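Local structure of putative histidinol-phosphate aminotransferase (Burkholderia pseudomallei, 3P1T) at residues N284-G287 against E288-L291. The protein probably transfers the amino group of L-histidinol phosphate to 2-oxoglutarate with pyridoxal 5'-phosphate as cofactor, a step of histidine biosynthesis. Sequence-based numbering, arbitrary orientation.
Sequences NAAG and ERTL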
loop_
_atom_site.group_PDB
_atom_site.type_symbol
_atom_site.label_atom_id
_atom_site.label_comp_id
_atom_site.label_asym_id
_atom_site.label_seq_id
_atom_site.Cartn_x
_atom_site.Cartn_y
_atom_site.Cartn_z
ATOM N N ASN A 284 14.315 21.180 26.498
ATOM C CA ASN A 284 13.080 21.763 27.009
ATOM C C ASN A 284 12.787 21.280 28.447
ATOM O O ASN A 284 11.862 20.502 28.674
ATOM C CB ASN A 284 11.911 21.433 26.074
ATOM C CG ASN A 284 10.613 22.076 26.494
ATOM O OD1 ASN A 284 10.578 23.205 27.017
ATOM N ND2 ASN A 284 9.529 21.334 26.325
ATOM N N ALA A 285 13.526 21.804 29.424
ATOM C CA ALA A 285 13.314 21.458 30.833
ATOM C C ALA A 285 11.908 21.867 31.324
ATOM O O ALA A 285 11.342 21.191 32.186
ATOM C CB ALA A 285 14.370 22.128 31.692
ATOM N N ALA A 286 11.338 22.936 30.735
ATOM C CA ALA A 286 10.028 23.482 31.080
ATOM C C ALA A 286 8.858 22.511 30.762
ATOM O O ALA A 286 7.743 22.708 31.263
ATOM C CB ALA A 286 9.820 24.784 30.341
ATOM N N GLY A 287 9.126 21.491 29.949
ATOM C CA GLY A 287 8.156 20.470 29.584
ATOM C C GLY A 287 6.998 20.977 28.756
ATOM O O GLY A 287 7.192 21.780 27.842
ATOM N N GLU A 288 5.779 20.522 29.107
ATOM C CA GLU A 288 4.499 20.851 28.472
ATOM C C GLU A 288 4.236 22.377 28.418
ATOM O O GLU A 288 3.657 22.842 27.435
ATOM C CB GLU A 288 3.341 20.152 29.213
ATOM C CG GLU A 288 1.984 20.226 28.515
ATOM C CD GLU A 288 1.888 19.658 27.109
ATOM O OE1 GLU A 288 2.543 18.628 26.816
ATOM O OE2 GLU A 288 1.111 20.229 26.311
ATOM N N ARG A 289 4.680 23.142 29.436
ATOM C CA ARG A 289 4.516 24.599 29.511
ATOM C C ARG A 289 4.926 25.285 28.191
ATOM O O ARG A 289 4.252 26.218 27.757
ATOM C CB ARG A 289 5.353 25.165 30.674
ATOM C CG ARG A 289 4.902 26.538 31.170
ATOM C CD ARG A 289 5.866 27.095 32.198
ATOM N NE ARG A 289 6.870 27.976 31.594
ATOM C CZ ARG A 289 8.112 28.131 32.047
ATOM N NH1 ARG A 289 8.542 27.423 33.086
ATOM N NH2 ARG A 289 8.949 28.964 31.438
ATOM N N THR A 290 6.004 24.801 27.549
ATOM C CA THR A 290 6.532 25.345 26.301
ATOM C C THR A 290 5.586 25.033 25.149
ATOM O O THR A 290 5.279 25.925 24.359
ATOM C CB THR A 290 7.922 24.773 26.041
ATOM O OG1 THR A 290 8.723 24.956 27.207
ATOM C CG2 THR A 290 8.600 25.399 24.829
ATOM N N LEU A 291 5.148 23.764 25.040
ATOM C CA LEU A 291 4.247 23.293 23.982
ATOM C C LEU A 291 2.910 24.055 24.033
ATOM O O LEU A 291 2.421 24.506 22.999
ATOM C CB LEU A 291 4.017 21.783 24.102
ATOM C CG LEU A 291 5.247 20.905 23.979
ATOM C CD1 LEU A 291 5.001 19.573 24.636
ATOM C CD2 LEU A 291 5.682 20.731 22.513
#
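E288 takes up the chain after G287, the last residue of the type I turn N284–G287, which is closed by G287 N to N284 O at 3.2 Å; the carboxylate of E288 turns along the helix to a salt bridge with R295. G287 makes the bend with a positive phi, which favours glycine. R289 follows, its CB near A286 O; the chain bends at chi3 (94°) and carries the guanidinium back over the turn, where A286 CB sits against one face of it, nearer its edge than its centre, 4.0 Å from R289 NH1. T290 makes both hydrogen bonds between turn and helix. Its OG1, set beside its own backbone N (chi1 -51°), donates to N284 OD1 at 2.6 Å, tilted 16° from the carbonyl plane, and also bonds Y333 OH; A286 CB lies beside the same oxygen. T290 N reaches G287 O at 3.3 Å from above the carbonyl plane. N284 ND2 approaches that oxygen from the opposite face, at 2.8 Å, so the carboxamide of N284 bridges G287 O and the T290 hydroxyl, which holds its rotation. L291 is buried, its side chain touching V301 and D303 of strand 299-303. The whole is a short strand-to-helix connection: the turn leads from strand 279-283 into helix 288-296, Y333 of helix 320-333 touches A286 and R289, and N284 and L291 both meet I313 of strand 312-316.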